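Local coordinates for ultraspiracle (Drosophila melanogaster, PDB 1HG4), which is a nuclear hormone receptor and transcription factor whose ligand-binding domain, here holding a phospholipid, is locked in an inactive conformation, at residues P43-A48 with A148-V153; Q134-L137 with F141-H144; F157-S162 with L236-L241. All coordinates share one frame; numbering follows the deposited sequence.

Interaction 1: P43-A48 with A148-V153; sequences PDYKGA and AIKAGV. With LPP (2-(hexadecanoyloxy)-1-[(phosphonooxy)methyl]ethyl hexadecanoate), chain G.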
loop_
_atom_site.group_PDB
_atom_site.type_symbol
_atom_site.label_atom_id
_atom_site.label_comp_id
_atom_site.label_asym_id
_atom_site.label_seq_id
_atom_site.Cartn_x
_atom_site.Cartn_y
_atom_site.Cartn_z
ATOM N N PRO A 43 1.352 -48.731 -17.141
ATOM C CA PRO A 43 0.137 -49.341 -16.589
ATOM C C PRO A 43 0.302 -49.983 -15.212
ATOM O O PRO A 43 -0.557 -49.846 -14.352
ATOM C CB PRO A 43 -0.259 -50.355 -17.660
ATOM C CG PRO A 43 1.051 -50.671 -18.356
ATOM C CD PRO A 43 1.662 -49.295 -18.465
ATOM N N ASP A 44 1.407 -50.683 -15.000
ATOM C CA ASP A 44 1.646 -51.335 -13.716
ATOM C C ASP A 44 1.792 -50.349 -12.555
ATOM O O ASP A 44 1.681 -50.731 -11.388
ATOM C CB ASP A 44 2.906 -52.204 -13.776
ATOM C CG ASP A 44 2.767 -53.384 -14.724
ATOM O OD1 ASP A 44 1.650 -53.642 -15.248
ATOM O OD2 ASP A 44 3.798 -54.057 -14.935
ATOM N N TYR A 45 2.054 -49.086 -12.861
ATOM C CA TYR A 45 2.201 -48.117 -11.798
ATOM C C TYR A 45 1.066 -47.099 -11.707
ATOM O O TYR A 45 1.213 -46.059 -11.081
ATOM C CB TYR A 45 3.551 -47.416 -11.921
ATOM C CG TYR A 45 4.740 -48.337 -11.717
ATOM C CD1 TYR A 45 5.282 -48.538 -10.437
ATOM C CD2 TYR A 45 5.329 -49.006 -12.800
ATOM C CE1 TYR A 45 6.393 -49.381 -10.234
ATOM C CE2 TYR A 45 6.438 -49.853 -12.618
ATOM C CZ TYR A 45 6.969 -50.036 -11.332
ATOM O OH TYR A 45 8.079 -50.850 -11.154
ATOM N N LYS A 46 -0.072 -47.409 -12.317
ATOM C CA LYS A 46 -1.215 -46.510 -12.269
ATOM C C LYS A 46 -1.848 -46.476 -10.880
ATOM O O LYS A 46 -2.167 -45.405 -10.371
ATOM C CB LYS A 46 -2.253 -46.903 -13.326
ATOM C CG LYS A 46 -1.825 -46.537 -14.743
ATOM C CD LYS A 46 -2.980 -46.599 -15.734
ATOM C CE LYS A 46 -2.541 -46.089 -17.106
ATOM N NZ LYS A 46 -3.656 -46.066 -18.108
ATOM N N GLY A 47 -2.021 -47.645 -10.271
ATOM C CA GLY A 47 -2.600 -47.702 -8.943
ATOM C C GLY A 47 -1.828 -46.808 -7.988
ATOM O O GLY A 47 -2.405 -45.960 -7.302
ATOM N N ALA A 48 -0.511 -46.982 -7.967
ATOM C CA ALA A 48 0.371 -46.213 -7.097
ATOM C C ALA A 48 0.269 -44.709 -7.325
ATOM O O ALA A 48 0.121 -43.938 -6.378
ATOM C CB ALA A 48 1.806 -46.666 -7.288
ATOM N N ALA A 148 11.511 -42.932 -5.730
ATOM C CA ALA A 148 11.665 -41.667 -6.465
ATOM C C ALA A 148 12.540 -41.974 -7.672
ATOM O O ALA A 148 12.120 -41.808 -8.811
ATOM C CB ALA A 148 12.324 -40.602 -5.590
ATOM N N ILE A 149 13.759 -42.425 -7.412
ATOM C CA ILE A 149 14.684 -42.809 -8.475
ATOM C C ILE A 149 13.929 -43.625 -9.519
ATOM O O ILE A 149 14.011 -43.352 -10.708
ATOM C CB ILE A 149 15.826 -43.673 -7.913
ATOM C CG1 ILE A 149 16.674 -42.828 -6.951
ATOM C CG2 ILE A 149 16.654 -44.267 -9.066
ATOM C CD1 ILE A 149 17.698 -43.619 -6.138
ATOM N N LYS A 150 13.185 -44.625 -9.054
ATOM C CA LYS A 150 12.388 -45.491 -9.916
ATOM C C LYS A 150 11.430 -44.677 -10.797
ATOM O O LYS A 150 11.305 -44.938 -11.993
ATOM C CB LYS A 150 11.583 -46.464 -9.048
ATOM C CG LYS A 150 11.485 -47.877 -9.585
ATOM C CD LYS A 150 10.865 -47.930 -10.964
ATOM C CE LYS A 150 10.833 -49.366 -11.516
ATOM N NZ LYS A 150 10.256 -49.448 -12.901
ATOM N N ALA A 151 10.747 -43.698 -10.201
ATOM C CA ALA A 151 9.804 -42.846 -10.934
ATOM C C ALA A 151 10.511 -41.744 -11.745
ATOM O O ALA A 151 9.871 -41.008 -12.504
ATOM C CB ALA A 151 8.820 -42.224 -9.971
ATOM N N GLY A 152 11.825 -41.631 -11.572
ATOM C CA GLY A 152 12.590 -40.641 -12.303
ATOM C C GLY A 152 12.486 -39.231 -11.761
ATOM O O GLY A 152 12.775 -38.275 -12.474
ATOM N N VAL A 153 12.081 -39.093 -10.503
ATOM C CA VAL A 153 11.938 -37.766 -9.892
ATOM C C VAL A 153 12.745 -37.650 -8.594
ATOM O O VAL A 153 12.317 -37.021 -7.625
ATOM C CB VAL A 153 10.471 -37.471 -9.581
ATOM C CG1 VAL A 153 9.691 -37.341 -10.868
ATOM C CG2 VAL A 153 9.890 -38.596 -8.719
HETATM P P1 LPP G . 9.753 -47.329 -16.119
HETATM O O2 LPP G . 11.050 -47.679 -15.207
HETATM O O3 LPP G . 9.416 -48.706 -16.908
HETATM O O4 LPP G . 10.036 -45.990 -17.173
HETATM O O5 LPP G . 8.493 -47.085 -15.102
HETATM C C6 LPP G . 8.803 -46.616 -13.808
HETATM C C7 LPP G . 7.573 -45.980 -13.170
HETATM C C8 LPP G . 7.672 -46.132 -11.648
HETATM O O9 LPP G . 7.565 -44.598 -13.492
HETATM O O27 LPP G . 6.681 -45.369 -11.012
HETATM C C11 LPP G . 6.368 -44.157 -14.006
HETATM O O10 LPP G . 5.511 -44.853 -14.548
HETATM C C12 LPP G . 6.257 -42.651 -13.812
HETATM C C13 LPP G . 5.468 -42.380 -12.536
HETATM C C14 LPP G . 4.784 -41.028 -12.617
HETATM C C15 LPP G . 5.437 -40.094 -11.623
HETATM C C16 LPP G . 4.385 -39.203 -10.992
HETATM C C17 LPP G . 4.992 -38.526 -9.774
HETATM C C18 LPP G . 4.511 -37.089 -9.711
HETATM C C19 LPP G . 5.702 -36.161 -9.893
HETATM C C20 LPP G . 5.975 -35.435 -8.582
HETATM C C21 LPP G . 5.917 -33.922 -8.796
HETATM C C22 LPP G . 4.471 -33.435 -8.731
HETATM C C23 LPP G . 4.157 -32.899 -7.347
HETATM C C24 LPP G . 2.650 -32.707 -7.243
HETATM C C25 LPP G . 2.286 -32.113 -5.888
HETATM C C26 LPP G . 2.032 -30.616 -6.023
HETATM C C29 LPP G . 6.663 -45.594 -9.678
HETATM O O28 LPP G . 7.525 -46.172 -9.030
HETATM C C30 LPP G . 5.371 -45.005 -9.114
HETATM C C31 LPP G . 5.573 -44.566 -7.661
HETATM C C32 LPP G . 5.494 -43.044 -7.551
HETATM C C33 LPP G . 6.784 -42.509 -6.923
HETATM C C34 LPP G . 6.688 -40.999 -6.760
HETATM C C35 LPP G . 7.881 -40.488 -5.959
HETATM C C36 LPP G . 7.491 -39.227 -5.205
HETATM C C37 LPP G . 8.161 -38.015 -5.844
HETATM C C38 LPP G . 8.519 -36.984 -4.775
HETATM C C39 LPP G . 7.621 -35.759 -4.912
HETATM C C40 LPP G . 6.531 -35.818 -3.851
HETATM C C41 LPP G . 5.935 -34.443 -3.638
HETATM C C42 LPP G . 4.460 -34.610 -3.326
HETATM C C43 LPP G . 3.924 -33.343 -2.675
HETATM C C44 LPP G . 2.502 -33.584 -2.166
#
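Lys-150, near the end of helix 145-151, reaches Tyr-45 at the mouth of the phospholipid pocket, and the two side chains cross at about a right angle. The contact is small, 83 Å² in all, because the ligand LPP fills most of the gap between the backbones. Traced outward, Lys-150 CB passes the ester carbonyl oxygen O28 of LPP at 4.1 Å. The chain then bends at chi2 (-58°), which carries CD alongside the lipid's glycerol part, 3.7 Å from LPP C8. Next, CE comes beside the phenol oxygen of Tyr-45. At the tip, NZ donates a hydrogen bond to LPP O2 on the phosphate at 3.0 Å and a weak one to Tyr-45 OH at 3.1 Å. The ring of Tyr-45 meets the lipid differently: LPP C8 stands 3.5 Å above its plane, over the centre, while CD1 comes within 3.3 Å of the ester carbonyl carbon C29. At the last residue of the helix, Ala-151 CB touches LPP C33, and just beyond it Val-153 CG2 lies 3.4 Å from LPP C37. The Schellman motif at Gly-152 ends the helix between them. Gln-42 adds a backbone N-H bond to the ligand. The ammonium probably adds an electrostatic pull to its bond with the phosphate, though solvent is likely to weaken it, and the phenol is a second, weaker acceptor for the same NZ.

Interaction 2: Q134-L137 with F141-H144; sequences QLFL and FSYH. With LPP (2-(hexadecanoyloxy)-1-[(phosphonooxy)methyl]ethyl hexadecanoate), chain G.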
loop_
_atom_site.group_PDB
_atom_site.type_symbol
_atom_site.label_atom_id
_atom_site.label_comp_id
_atom_site.label_asym_id
_atom_site.label_seq_id
_atom_site.Cartn_x
_atom_site.Cartn_y
_atom_site.Cartn_z
ATOM N N GLN A 134 13.788 -40.642 3.094
ATOM C CA GLN A 134 12.335 -40.638 3.185
ATOM C C GLN A 134 11.673 -39.275 3.057
ATOM O O GLN A 134 12.091 -38.308 3.683
ATOM C CB GLN A 134 11.884 -41.250 4.504
ATOM C CG GLN A 134 11.828 -42.749 4.530
ATOM C CD GLN A 134 10.809 -43.236 5.543
ATOM O OE1 GLN A 134 9.606 -43.272 5.272
ATOM N NE2 GLN A 134 11.281 -43.589 6.720
ATOM N N LEU A 135 10.612 -39.220 2.257
ATOM C CA LEU A 135 9.860 -37.994 2.043
ATOM C C LEU A 135 8.424 -38.279 2.452
ATOM O O LEU A 135 7.773 -39.148 1.877
ATOM C CB LEU A 135 9.921 -37.595 0.565
ATOM C CG LEU A 135 9.355 -36.245 0.126
ATOM C CD1 LEU A 135 10.099 -35.128 0.819
ATOM C CD2 LEU A 135 9.523 -36.091 -1.368
ATOM N N PHE A 136 7.937 -37.554 3.455
ATOM C CA PHE A 136 6.570 -37.735 3.938
ATOM C C PHE A 136 5.582 -36.725 3.363
ATOM O O PHE A 136 5.893 -35.544 3.229
ATOM C CB PHE A 136 6.511 -37.627 5.464
ATOM C CG PHE A 136 7.114 -38.793 6.190
ATOM C CD1 PHE A 136 8.486 -38.973 6.231
ATOM C CD2 PHE A 136 6.299 -39.708 6.846
ATOM C CE1 PHE A 136 9.039 -40.052 6.912
ATOM C CE2 PHE A 136 6.840 -40.791 7.529
ATOM C CZ PHE A 136 8.211 -40.963 7.564
ATOM N N LEU A 137 4.385 -37.201 3.037
ATOM C CA LEU A 137 3.327 -36.348 2.517
ATOM C C LEU A 137 2.336 -36.129 3.650
ATOM O O LEU A 137 1.626 -35.123 3.695
ATOM C CB LEU A 137 2.617 -37.015 1.334
ATOM C CG LEU A 137 3.209 -36.816 -0.065
ATOM C CD1 LEU A 137 4.573 -37.459 -0.164
ATOM C CD2 LEU A 137 2.269 -37.405 -1.089
ATOM N N PHE A 141 2.027 -41.759 5.088
ATOM C CA PHE A 141 2.143 -41.990 3.651
ATOM C C PHE A 141 3.497 -41.395 3.292
ATOM O O PHE A 141 3.715 -40.204 3.488
ATOM C CB PHE A 141 1.029 -41.270 2.883
ATOM C CG PHE A 141 0.970 -41.641 1.426
ATOM C CD1 PHE A 141 0.276 -42.776 1.009
ATOM C CD2 PHE A 141 1.642 -40.882 0.471
ATOM C CE1 PHE A 141 0.248 -43.148 -0.330
ATOM C CE2 PHE A 141 1.624 -41.246 -0.877
ATOM C CZ PHE A 141 0.926 -42.379 -1.279
ATOM N N SER A 142 4.413 -42.212 2.780
ATOM C CA SER A 142 5.742 -41.708 2.475
ATOM C C SER A 142 6.458 -42.511 1.417
ATOM O O SER A 142 6.082 -43.641 1.128
ATOM C CB SER A 142 6.584 -41.711 3.744
ATOM O OG SER A 142 6.522 -42.990 4.355
ATOM N N TYR A 143 7.510 -41.923 0.857
ATOM C CA TYR A 143 8.281 -42.590 -0.171
ATOM C C TYR A 143 9.740 -42.746 0.194
ATOM O O TYR A 143 10.343 -41.861 0.800
ATOM C CB TYR A 143 8.209 -41.815 -1.489
ATOM C CG TYR A 143 6.839 -41.783 -2.101
ATOM C CD1 TYR A 143 6.203 -42.959 -2.499
ATOM C CD2 TYR A 143 6.163 -40.583 -2.258
ATOM C CE1 TYR A 143 4.917 -42.937 -3.035
ATOM C CE2 TYR A 143 4.884 -40.545 -2.794
ATOM C CZ TYR A 143 4.261 -41.727 -3.176
ATOM O OH TYR A 143 2.970 -41.687 -3.653
ATOM N N HIS A 144 10.306 -43.890 -0.164
ATOM C CA HIS A 144 11.720 -44.110 0.057
ATOM C C HIS A 144 12.399 -43.627 -1.228
ATOM O O HIS A 144 11.750 -43.524 -2.276
ATOM C CB HIS A 144 11.971 -45.580 0.359
ATOM C CG HIS A 144 11.498 -45.972 1.719
ATOM N ND1 HIS A 144 12.121 -45.536 2.870
ATOM C CD2 HIS A 144 10.405 -46.667 2.120
ATOM C CE1 HIS A 144 11.431 -45.941 3.920
ATOM N NE2 HIS A 144 10.382 -46.627 3.493
HETATM P P1 LPP G . 9.753 -47.329 -16.119
HETATM O O2 LPP G . 11.050 -47.679 -15.207
HETATM O O3 LPP G . 9.416 -48.706 -16.908
HETATM O O4 LPP G . 10.036 -45.990 -17.173
HETATM O O5 LPP G . 8.493 -47.085 -15.102
HETATM C C6 LPP G . 8.803 -46.616 -13.808
HETATM C C7 LPP G . 7.573 -45.980 -13.170
HETATM C C8 LPP G . 7.672 -46.132 -11.648
HETATM O O9 LPP G . 7.565 -44.598 -13.492
HETATM O O27 LPP G . 6.681 -45.369 -11.012
HETATM C C11 LPP G . 6.368 -44.157 -14.006
HETATM O O10 LPP G . 5.511 -44.853 -14.548
HETATM C C12 LPP G . 6.257 -42.651 -13.812
HETATM C C13 LPP G . 5.468 -42.380 -12.536
HETATM C C14 LPP G . 4.784 -41.028 -12.617
HETATM C C15 LPP G . 5.437 -40.094 -11.623
HETATM C C16 LPP G . 4.385 -39.203 -10.992
HETATM C C17 LPP G . 4.992 -38.526 -9.774
HETATM C C18 LPP G . 4.511 -37.089 -9.711
HETATM C C19 LPP G . 5.702 -36.161 -9.893
HETATM C C20 LPP G . 5.975 -35.435 -8.582
HETATM C C21 LPP G . 5.917 -33.922 -8.796
HETATM C C22 LPP G . 4.471 -33.435 -8.731
HETATM C C23 LPP G . 4.157 -32.899 -7.347
HETATM C C24 LPP G . 2.650 -32.707 -7.243
HETATM C C25 LPP G . 2.286 -32.113 -5.888
HETATM C C26 LPP G . 2.032 -30.616 -6.023
HETATM C C29 LPP G . 6.663 -45.594 -9.678
HETATM O O28 LPP G . 7.525 -46.172 -9.030
HETATM C C30 LPP G . 5.371 -45.005 -9.114
HETATM C C31 LPP G . 5.573 -44.566 -7.661
HETATM C C32 LPP G . 5.494 -43.044 -7.551
HETATM C C33 LPP G . 6.784 -42.509 -6.923
HETATM C C34 LPP G . 6.688 -40.999 -6.760
HETATM C C35 LPP G . 7.881 -40.488 -5.959
HETATM C C36 LPP G . 7.491 -39.227 -5.205
HETATM C C37 LPP G . 8.161 -38.015 -5.844
HETATM C C38 LPP G . 8.519 -36.984 -4.775
HETATM C C39 LPP G . 7.621 -35.759 -4.912
HETATM C C40 LPP G . 6.531 -35.818 -3.851
HETATM C C41 LPP G . 5.935 -34.443 -3.638
HETATM C C42 LPP G . 4.460 -34.610 -3.326
HETATM C C43 LPP G . 3.924 -33.343 -2.675
HETATM C C44 LPP G . 2.502 -33.584 -2.166
#
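Leu-135 and Tyr-143 form the hydrogen-bonded pair of a two-stranded antiparallel hairpin, the small beta element of this mostly helical ligand-binding domain. Their two N-H groups and carbonyls bond reciprocally at 3.0 Å, from Leu-135 N to Tyr-143 O and from Tyr-143 N to Leu-135 O. A third, almost straight bond (176° at the hydrogen) runs from Leu-137 N to Phe-141 O beyond the last bridge. The side turned to the lipid is the buried, apolar one. Leu-137 splits its branches there: CD2 lies 3.9 Å from Phe-141 CD2, while CD1 approaches CE2 of Tyr-143 at 4.1 Å. LPP C35 sits over one face of the Tyr-143 ring, offset toward its rim, and Leu-135 CD2 meets the acyl carbon C38.

The other face of the hairpin, carrying Gln-134, Phe-136, Ser-142 and His-144, is more polar; its contacts are closer, yet it is partly open to solvent. With OG set between the backbone N and the carbonyl carbon (chi1 51°), Ser-142 donates to Gln-134 OE1 at 3.2 Å, nearly in line with the amide C=O. Its CB stands over one face of the Phe-136 ring, 3.8 Å from the centroid. Gln-134 and His-144 run side by side, their amide and imidazole planes 33° apart, with Gln-134 CD 3.2 Å from His-144 CE1. Replacing Gln-134 by an alanine would probably leave the Ser-142 hydroxyl without this acceptor and the His-144 ring free to turn.

Leu-137 and Tyr-143 rest on Leu-52 of helix 46-68, Leu-135 packs on Phe-157, Ile-160 and Leu-161 of helix 154-171, and Ser-101 OG accepts a hydrogen bond from Phe-136 N; helix 145-151 follows directly from His-144.

Interaction 3: F157-S162 with L236-L241; sequences FDRILS and LRSISL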
loop_
_atom_site.group_PDB
_atom_site.type_symbol
_atom_site.label_atom_id
_atom_site.label_comp_id
_atom_site.label_asym_id
_atom_site.label_seq_id
_atom_site.Cartn_x
_atom_site.Cartn_y
_atom_site.Cartn_z
ATOM N N PHE A 157 13.136 -34.872 -5.370
ATOM C CA PHE A 157 12.984 -35.582 -4.098
ATOM C C PHE A 157 14.133 -35.102 -3.211
ATOM O O PHE A 157 13.945 -34.748 -2.043
ATOM C CB PHE A 157 13.109 -37.099 -4.345
ATOM C CG PHE A 157 12.996 -37.961 -3.102
ATOM C CD1 PHE A 157 14.099 -38.155 -2.262
ATOM C CD2 PHE A 157 11.819 -38.655 -2.826
ATOM C CE1 PHE A 157 14.032 -39.035 -1.168
ATOM C CE2 PHE A 157 11.738 -39.539 -1.739
ATOM C CZ PHE A 157 12.847 -39.733 -0.907
ATOM N N ASP A 158 15.327 -35.074 -3.788
ATOM C CA ASP A 158 16.504 -34.658 -3.042
ATOM C C ASP A 158 16.538 -33.199 -2.615
ATOM O O ASP A 158 16.789 -32.913 -1.451
ATOM C CB ASP A 158 17.787 -34.978 -3.817
ATOM C CG ASP A 158 18.151 -36.436 -3.749
ATOM O OD1 ASP A 158 18.044 -37.025 -2.646
ATOM O OD2 ASP A 158 18.554 -36.992 -4.789
ATOM N N ARG A 159 16.286 -32.272 -3.530
ATOM C CA ARG A 159 16.352 -30.883 -3.114
ATOM C C ARG A 159 15.264 -30.492 -2.128
ATOM O O ARG A 159 15.440 -29.567 -1.356
ATOM C CB ARG A 159 16.428 -29.928 -4.317
ATOM C CG ARG A 159 15.632 -30.274 -5.538
ATOM C CD ARG A 159 16.130 -29.417 -6.724
ATOM N NE ARG A 159 16.405 -28.029 -6.338
ATOM C CZ ARG A 159 15.810 -26.959 -6.865
ATOM N NH1 ARG A 159 14.891 -27.092 -7.818
ATOM N NH2 ARG A 159 16.120 -25.743 -6.426
ATOM N N ILE A 160 14.155 -31.217 -2.117
ATOM C CA ILE A 160 13.111 -30.908 -1.150
ATOM C C ILE A 160 13.652 -31.205 0.238
ATOM O O ILE A 160 13.428 -30.444 1.169
ATOM C CB ILE A 160 11.839 -31.763 -1.345
ATOM C CG1 ILE A 160 11.001 -31.203 -2.495
ATOM C CG2 ILE A 160 11.026 -31.774 -0.067
ATOM C CD1 ILE A 160 9.692 -31.923 -2.709
ATOM N N LEU A 161 14.371 -32.312 0.373
ATOM C CA LEU A 161 14.898 -32.702 1.674
ATOM C C LEU A 161 16.179 -31.989 2.065
ATOM O O LEU A 161 16.397 -31.717 3.241
ATOM C CB LEU A 161 15.108 -34.219 1.722
ATOM C CG LEU A 161 13.822 -35.033 1.563
ATOM C CD1 LEU A 161 14.133 -36.502 1.402
ATOM C CD2 LEU A 161 12.946 -34.804 2.773
ATOM N N SER A 162 17.032 -31.685 1.095
ATOM C CA SER A 162 18.284 -30.997 1.394
ATOM C C SER A 162 18.095 -29.490 1.563
ATOM O O SER A 162 18.591 -28.895 2.522
ATOM C CB SER A 162 19.296 -31.254 0.288
ATOM O OG SER A 162 19.571 -32.639 0.188
ATOM N N LEU A 236 11.790 -22.568 -1.863
ATOM C CA LEU A 236 10.490 -23.218 -1.921
ATOM C C LEU A 236 9.861 -22.935 -3.282
ATOM O O LEU A 236 9.326 -23.834 -3.936
ATOM C CB LEU A 236 9.576 -22.698 -0.810
ATOM C CG LEU A 236 8.777 -23.744 -0.027
ATOM C CD1 LEU A 236 7.772 -23.029 0.877
ATOM C CD2 LEU A 236 8.061 -24.693 -0.976
ATOM N N ARG A 237 9.931 -21.680 -3.714
ATOM C CA ARG A 237 9.361 -21.293 -5.004
ATOM C C ARG A 237 10.028 -22.009 -6.174
ATOM O O ARG A 237 9.358 -22.504 -7.075
ATOM C CB ARG A 237 9.480 -19.784 -5.222
ATOM C CG ARG A 237 8.804 -19.335 -6.507
ATOM C CD ARG A 237 8.922 -17.848 -6.761
ATOM N NE ARG A 237 8.324 -17.495 -8.049
ATOM C CZ ARG A 237 8.394 -16.293 -8.616
ATOM N NH1 ARG A 237 9.043 -15.305 -8.010
ATOM N NH2 ARG A 237 7.819 -16.080 -9.793
ATOM N N SER A 238 11.353 -22.055 -6.163
ATOM C CA SER A 238 12.083 -22.717 -7.228
ATOM C C SER A 238 11.720 -24.198 -7.352
ATOM O O SER A 238 11.452 -24.688 -8.438
ATOM C CB SER A 238 13.582 -22.579 -6.994
ATOM O OG SER A 238 14.295 -23.094 -8.105
ATOM N N ILE A 239 11.717 -24.911 -6.231
ATOM C CA ILE A 239 11.382 -26.335 -6.222
ATOM C C ILE A 239 9.941 -26.518 -6.683
ATOM O O ILE A 239 9.623 -27.408 -7.468
ATOM C CB ILE A 239 11.542 -26.927 -4.800
ATOM C CG1 ILE A 239 13.012 -26.865 -4.374
ATOM C CG2 ILE A 239 11.028 -28.351 -4.765
ATOM C CD1 ILE A 239 13.259 -27.324 -2.965
ATOM N N SER A 240 9.078 -25.652 -6.183
ATOM C CA SER A 240 7.665 -25.673 -6.504
ATOM C C SER A 240 7.413 -25.511 -8.013
ATOM O O SER A 240 6.500 -26.131 -8.577
ATOM C CB SER A 240 6.970 -24.572 -5.689
ATOM O OG SER A 240 5.633 -24.359 -6.101
ATOM N N LEU A 241 8.220 -24.687 -8.678
ATOM C CA LEU A 241 8.060 -24.491 -10.118
ATOM C C LEU A 241 8.433 -25.764 -10.892
ATOM O O LEU A 241 7.798 -26.088 -11.895
ATOM C CB LEU A 241 8.909 -23.306 -10.591
ATOM C CG LEU A 241 8.387 -21.932 -10.121
ATOM C CD1 LEU A 241 9.396 -20.822 -10.429
ATOM C CD2 LEU A 241 7.045 -21.638 -10.798
#
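Helix segments 157-162 and 236-241 run antiparallel, their N-to-C directions 163° apart and their axes 10.5 Å from each other at closest approach, with Ile-160 and Ile-239 the nearest pair of CA atoms. They belong to helices 154-171 and 225-250 of the nuclear-receptor ligand-binding fold, an alpha-helical sandwich. The wide axis separation fits a modest interface of 210 Å², carried by few side chains. Ile-239 is the central one, and its two branches divide the partners: CG2 turns to Ile-160, the CG1-CD1 branch to Arg-159. CG2, anti to the backbone N, meets CG1 of Ile-160 at 3.6 Å, an apolar contact between two buried residues. CD1 reaches instead for the backbone of the opposing helix, 3.5 Å from Arg-159 O.

CG1 faces the centre of the Arg-159 guanidinium, 3.7 Å from its plane, so the flat cation is laid across an aliphatic surface. Arg-159 gets there with a bend at chi3 (-41°), and its side chain slides past that of Ile-239 in the opposite direction. The charge itself is met within its own helix: NE makes a salt bridge with Glu-163, which probably steadies the group over the isoleucine. Lys-242 places a like charge near NH1, a proximity that Glu-163 may partly offset. Ser-238 forms a weak hydrogen bond with Lys-242. Its OG also lies at the edge of the guanidinium, near the plane, 3.6 Å from Arg-159 NH2.

How the interactions relate
Interactions 1 and 2 share one lipid site, their centres 14 Å apart: interaction 1 spans the phosphate, the esters and the first half of one acyl chain of LPP, and interaction 2 lies against that same chain from C35 to its end at C44. Strand 142-144 leads straight into helix 145-151, which joins the two along the chain. Interaction 3 lies deeper in the domain, and the side chain of Ile-160 is about 5 Å from the ligand. It backs the hairpin of interaction 2 directly, with Leu-135 CD1 at 3.5 Å from Leu-161 CD2. Toward interaction 1 the link is Ala-148 CB, 3.4 Å from Phe-157 CD2, although those centres are 19 Å apart.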